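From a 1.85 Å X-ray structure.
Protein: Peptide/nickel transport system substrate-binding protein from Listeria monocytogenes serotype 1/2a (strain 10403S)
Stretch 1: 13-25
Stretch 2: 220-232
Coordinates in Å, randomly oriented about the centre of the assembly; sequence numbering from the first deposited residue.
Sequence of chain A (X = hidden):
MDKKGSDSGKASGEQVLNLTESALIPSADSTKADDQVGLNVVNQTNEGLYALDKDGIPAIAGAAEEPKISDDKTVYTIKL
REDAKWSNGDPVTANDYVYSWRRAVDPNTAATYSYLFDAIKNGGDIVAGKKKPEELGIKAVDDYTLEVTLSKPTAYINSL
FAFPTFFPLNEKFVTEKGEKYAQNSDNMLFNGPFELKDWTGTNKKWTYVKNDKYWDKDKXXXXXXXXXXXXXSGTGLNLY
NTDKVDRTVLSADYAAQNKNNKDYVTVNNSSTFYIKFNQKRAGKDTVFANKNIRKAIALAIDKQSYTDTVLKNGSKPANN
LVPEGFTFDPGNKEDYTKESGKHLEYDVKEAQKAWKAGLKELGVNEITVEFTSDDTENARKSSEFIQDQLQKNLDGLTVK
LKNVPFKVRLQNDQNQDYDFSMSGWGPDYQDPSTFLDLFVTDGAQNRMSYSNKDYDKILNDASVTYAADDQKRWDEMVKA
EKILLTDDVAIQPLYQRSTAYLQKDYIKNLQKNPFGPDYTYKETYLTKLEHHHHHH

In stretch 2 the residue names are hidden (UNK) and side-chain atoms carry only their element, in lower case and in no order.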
# COMPACT_ATOMS: atom_id res chain seq x y z
N GLY A 13 -25.49 -9.83 -21.03
CA GLY A 13 -25.87 -8.42 -20.81
C GLY A 13 -24.73 -7.42 -21.02
O GLY A 13 -23.62 -7.79 -21.39
N GLU A 14 -25.01 -6.15 -20.75
CA GLU A 14 -24.04 -5.07 -20.92
C GLU A 14 -22.85 -5.19 -19.96
O GLU A 14 -23.03 -5.34 -18.76
CB GLU A 14 -24.74 -3.72 -20.73
CG GLU A 14 -23.88 -2.50 -21.00
CD GLU A 14 -24.65 -1.21 -20.75
OE1 GLU A 14 -24.95 -0.92 -19.57
OE2 GLU A 14 -24.95 -0.51 -21.76
N GLN A 15 -21.64 -5.09 -20.51
CA GLN A 15 -20.43 -5.29 -19.75
C GLN A 15 -19.87 -3.95 -19.28
O GLN A 15 -18.79 -3.54 -19.68
CB GLN A 15 -19.41 -6.06 -20.60
CG GLN A 15 -19.90 -7.43 -21.05
CD GLN A 15 -20.19 -8.34 -19.86
OE1 GLN A 15 -19.33 -8.56 -19.02
NE2 GLN A 15 -21.42 -8.84 -19.77
N VAL A 16 -20.64 -3.30 -18.41
CA VAL A 16 -20.25 -2.04 -17.79
C VAL A 16 -20.38 -2.23 -16.29
O VAL A 16 -21.43 -2.65 -15.82
CB VAL A 16 -21.13 -0.87 -18.25
CG1 VAL A 16 -20.84 0.40 -17.44
CG2 VAL A 16 -20.91 -0.61 -19.73
N LEU A 17 -19.29 -1.95 -15.57
CA LEU A 17 -19.20 -2.20 -14.14
C LEU A 17 -19.11 -0.85 -13.42
O LEU A 17 -18.40 0.05 -13.88
CB LEU A 17 -17.98 -3.06 -13.86
CG LEU A 17 -17.60 -3.43 -12.43
CD1 LEU A 17 -18.70 -4.22 -11.72
CD2 LEU A 17 -16.28 -4.18 -12.41
N ASN A 18 -19.87 -0.70 -12.34
CA ASN A 18 -19.94 0.55 -11.56
C ASN A 18 -19.44 0.34 -10.13
O ASN A 18 -20.04 -0.40 -9.35
CB ASN A 18 -21.38 1.08 -11.54
CG ASN A 18 -21.87 1.51 -12.89
OD1 ASN A 18 -21.20 2.26 -13.59
ND2 ASN A 18 -23.04 1.06 -13.27
N LEU A 19 -18.33 0.99 -9.81
CA LEU A 19 -17.63 0.77 -8.54
C LEU A 19 -17.55 2.08 -7.78
O LEU A 19 -17.83 3.15 -8.34
CB LEU A 19 -16.23 0.23 -8.80
CG LEU A 19 -16.09 -1.13 -9.50
CD1 LEU A 19 -14.61 -1.47 -9.65
CD2 LEU A 19 -16.84 -2.24 -8.76
N THR A 20 -17.19 1.97 -6.51
CA THR A 20 -16.91 3.12 -5.67
C THR A 20 -15.48 3.06 -5.15
O THR A 20 -14.85 1.99 -5.12
CB THR A 20 -17.84 3.21 -4.44
OG1 THR A 20 -17.50 2.18 -3.51
CG2 THR A 20 -19.29 3.09 -4.84
N GLU A 21 -14.97 4.21 -4.74
CA GLU A 21 -13.68 4.31 -4.07
C GLU A 21 -13.85 5.28 -2.89
O GLU A 21 -14.73 6.13 -2.94
CB GLU A 21 -12.63 4.80 -5.06
CG GLU A 21 -11.17 4.79 -4.59
CD GLU A 21 -10.70 3.45 -4.05
OE1 GLU A 21 -10.05 2.70 -4.81
OE2 GLU A 21 -10.95 3.17 -2.85
N SER A 22 -13.04 5.14 -1.84
CA SER A 22 -13.22 5.91 -0.61
C SER A 22 -12.44 7.24 -0.55
O SER A 22 -12.55 7.97 0.43
CB SER A 22 -12.82 5.04 0.58
OG SER A 22 -11.51 4.53 0.38
N ALA A 23 -11.66 7.54 -1.58
CA ALA A 23 -10.76 8.68 -1.57
C ALA A 23 -10.42 9.09 -2.99
O ALA A 23 -10.43 8.25 -3.90
CB ALA A 23 -9.48 8.34 -0.83
N LEU A 24 -10.11 10.38 -3.14
CA LEU A 24 -9.57 10.93 -4.38
C LEU A 24 -8.20 10.28 -4.64
O LEU A 24 -7.50 9.92 -3.68
CB LEU A 24 -9.40 12.45 -4.26
CG LEU A 24 -10.63 13.32 -4.52
CD1 LEU A 24 -11.78 12.99 -3.60
CD2 LEU A 24 -10.23 14.77 -4.35
N ILE A 25 -7.83 10.15 -5.90
CA ILE A 25 -6.55 9.55 -6.27
C ILE A 25 -5.38 10.43 -5.84
O ILE A 25 -5.29 11.57 -6.27
CB ILE A 25 -6.46 9.33 -7.80
CG1 ILE A 25 -7.54 8.36 -8.27
CG2 ILE A 25 -5.08 8.81 -8.20
CD1 ILE A 25 -7.74 8.39 -9.78
N UNK A 220 -10.16 -9.28 -22.42
CA UNK A 220 -10.82 -8.22 -21.65
C UNK A 220 -12.27 -8.20 -22.09
O UNK A 220 -12.55 -8.08 -23.29
c UNK A 220 -8.65 -6.94 -21.57
c UNK A 220 -10.78 -5.80 -20.96
c UNK A 220 -10.14 -6.85 -21.86
N UNK A 221 -13.19 -8.34 -21.14
CA UNK A 221 -14.63 -8.45 -21.43
C UNK A 221 -15.43 -7.21 -21.08
O UNK A 221 -16.44 -6.95 -21.71
c UNK A 221 -14.61 -11.01 -21.03
c UNK A 221 -13.51 -12.40 -22.89
c UNK A 221 -14.41 -11.21 -22.53
c UNK A 221 -15.24 -9.66 -20.69
n UNK A 221 -14.26 -13.69 -22.94
N UNK A 222 -15.00 -6.48 -20.07
CA UNK A 222 -15.65 -5.23 -19.69
C UNK A 222 -15.29 -4.13 -20.69
O UNK A 222 -14.11 -3.89 -20.95
c UNK A 222 -15.22 -4.81 -18.29
c UNK A 222 -17.29 -5.52 -17.09
c UNK A 222 -15.79 -5.67 -17.17
c UNK A 222 -15.10 -5.36 -15.85
N UNK A 223 -16.29 -3.48 -21.26
CA UNK A 223 -16.01 -2.34 -22.12
C UNK A 223 -15.70 -1.06 -21.30
O UNK A 223 -14.96 -0.21 -21.76
c UNK A 223 -17.12 -2.14 -23.17
n UNK A 223 -21.88 -1.19 -24.17
c UNK A 223 -20.80 -1.15 -23.19
c UNK A 223 -18.41 -1.59 -22.66
c UNK A 223 -19.50 -1.72 -23.72
N UNK A 224 -16.26 -0.95 -20.09
CA UNK A 224 -16.17 0.27 -19.29
C UNK A 224 -16.37 -0.01 -17.80
O UNK A 224 -17.24 -0.80 -17.42
c UNK A 224 -17.19 1.31 -19.78
o UNK A 224 -17.34 3.83 -21.16
n UNK A 224 -18.16 4.80 -19.31
c UNK A 224 -17.53 3.82 -19.94
c UNK A 224 -17.04 2.67 -19.10
N UNK A 225 -15.55 0.62 -16.97
CA UNK A 225 -15.68 0.53 -15.51
C UNK A 225 -15.76 1.97 -15.00
O UNK A 225 -14.84 2.74 -15.22
c UNK A 225 -12.99 -2.28 -15.21
c UNK A 225 -14.70 -0.35 -13.36
c UNK A 225 -14.34 -1.63 -15.49
c UNK A 225 -14.51 -0.24 -14.87
N UNK A 226 -16.87 2.32 -14.37
CA UNK A 226 -17.10 3.67 -13.86
C UNK A 226 -16.83 3.66 -12.37
O UNK A 226 -17.33 2.78 -11.65
n UNK A 226 -20.04 3.33 -15.89
o UNK A 226 -18.29 4.68 -16.38
c UNK A 226 -18.95 4.05 -15.55
c UNK A 226 -18.56 4.08 -14.08
N UNK A 227 -16.04 4.64 -11.91
CA UNK A 227 -15.70 4.76 -10.49
C UNK A 227 -16.12 6.12 -9.98
O UNK A 227 -15.88 7.14 -10.64
c UNK A 227 -13.90 4.54 -8.76
c UNK A 227 -14.19 4.58 -10.25
c UNK A 227 -13.70 3.31 -10.93
N UNK A 228 -16.73 6.14 -8.79
CA UNK A 228 -17.06 7.39 -8.09
C UNK A 228 -16.62 7.31 -6.64
O UNK A 228 -16.65 6.25 -6.01
c UNK A 228 -18.54 7.72 -8.22
c UNK A 228 -19.46 6.69 -7.63
o UNK A 228 -21.40 8.03 -7.28
c UNK A 228 -20.92 7.04 -7.82
n UNK A 228 -21.62 6.22 -8.58
N UNK A 229 -16.21 8.45 -6.11
CA UNK A 229 -15.84 8.54 -4.71
C UNK A 229 -17.07 8.59 -3.82
O UNK A 229 -17.96 9.41 -4.01
c UNK A 229 -14.93 9.76 -4.47
c UNK A 229 -14.63 9.92 -2.98
c UNK A 229 -13.65 9.58 -5.26
N UNK A 230 -17.12 7.68 -2.85
CA UNK A 230 -18.22 7.62 -1.85
C UNK A 230 -17.54 7.40 -0.51
O UNK A 230 -16.72 6.51 -0.39
c UNK A 230 -20.30 6.45 -1.04
c UNK A 230 -19.82 6.55 -3.50
c UNK A 230 -19.20 6.45 -2.10
N UNK A 231 -17.89 8.20 0.48
CA UNK A 231 -17.16 8.20 1.75
C UNK A 231 -18.04 7.94 2.96
O UNK A 231 -17.65 8.24 4.10
c UNK A 231 -14.63 10.99 1.04
n UNK A 231 -13.32 10.77 1.17
o UNK A 231 -15.14 12.10 1.19
c UNK A 231 -15.50 9.80 0.76
c UNK A 231 -16.47 9.54 1.90
N UNK A 232 -19.24 7.43 2.71
CA UNK A 232 -20.10 6.98 3.77
C UNK A 232 -20.99 5.84 3.25
O UNK A 232 -21.47 5.87 2.12
o UNK A 232 -21.96 9.26 2.60
c UNK A 232 -20.90 8.14 4.37
c UNK A 232 -22.12 8.49 3.57
o UNK A 232 -23.23 8.00 3.90
O HOH W 1 -19.94 4.09 -9.90

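Position 220 carries three side-chain carbons, one bearing the other two, and touches nothing on stretch 1; this beta-branched fork is Val-220. At 221, four carbons in a row end in a nitrogen and lead away from stretch 1, while the backbone O lies 3.3 Å from CB of Gln-15; the pattern is that of Lys-221. Position 222 has four carbons forked at the second, one terminal carbon 3.8 Å from CD2 of Leu-17; this is Leu-222, the carbon its CD1.

Position 223 is again four carbons ending in nitrogen. Its backbone N donates to Gln-15 O (3.0 Å), its last carbon lies 3.5 Å from Val-16 CG2, and its terminal nitrogen forms a long salt bridge with Glu-14 OE2 at 4.0 Å: Lys-223, the two atoms being CE and NZ. At 224, three carbons end in one oxygen and one nitrogen, a primary amide on a two-methylene arm, and the backbone O accepts from Leu-17 N at 3.0 Å: Gln-224.

Position 225 shows four carbons forked at the first, with one arm two carbons long. It lies on the same face as Leu-17 and Leu-19, its short arm 3.9 Å from Leu-19 CD1; this is Ile-225, the short arm its CG2. At 226, two carbons, the second carrying oxygen and nitrogen, place that nitrogen 2.8 Å from Asn-18 OD1, to which it donates: Asn-226. Its OD1 accepts from Gln-224 NE2 (2.9 Å), so both ends of the amide are used.

The three carbons at 227, one bearing two, bring a branch carbon 3.9 Å from Glu-21 CB: Val-227, the carbon its CG1. Position 228 has three carbons ending in oxygen and nitrogen; a water accepts from this nitrogen (3.0 Å) and donates to Leu-19 O (2.8 Å), and the residue is Gln-228, the nitrogen its NE2. At 229, one carbon bears two, with a branch carbon 4.2 Å from Leu-24 CD1: Val-229. Position 230 repeats the fork, with a branch carbon 3.7 Å from Thr-20 CG2 and its backbone N bonded to Glu-21 O at 2.9 Å: Val-230.

At 231, three carbons lead to an oxygen and a nitrogen, which donates to Ser-22 O at 3.0 Å: Gln-231, through NE2. Position 232, two carbons with two oxygens, is out of reach; it is Asp-232, which caps the helix that follows.

The contact is a parallel strand pairing. Backbone hydrogen bonds alternate in direction, as Asn-226 N to Leu-17 O and Leu-19 N to Asn-226 O (both 2.8 Å) illustrate. Leu-17, Leu-19, Ile-225 and Val-227 are buried on one face, which Glu-21 and Val-229 continue, whereas Asn-18, Thr-20, Asn-226 and Gln-228 line the other, where the paired asparagines add a side-chain bond to the ladder.

Stretch 2 220-232: VKLKQINVQVVQD
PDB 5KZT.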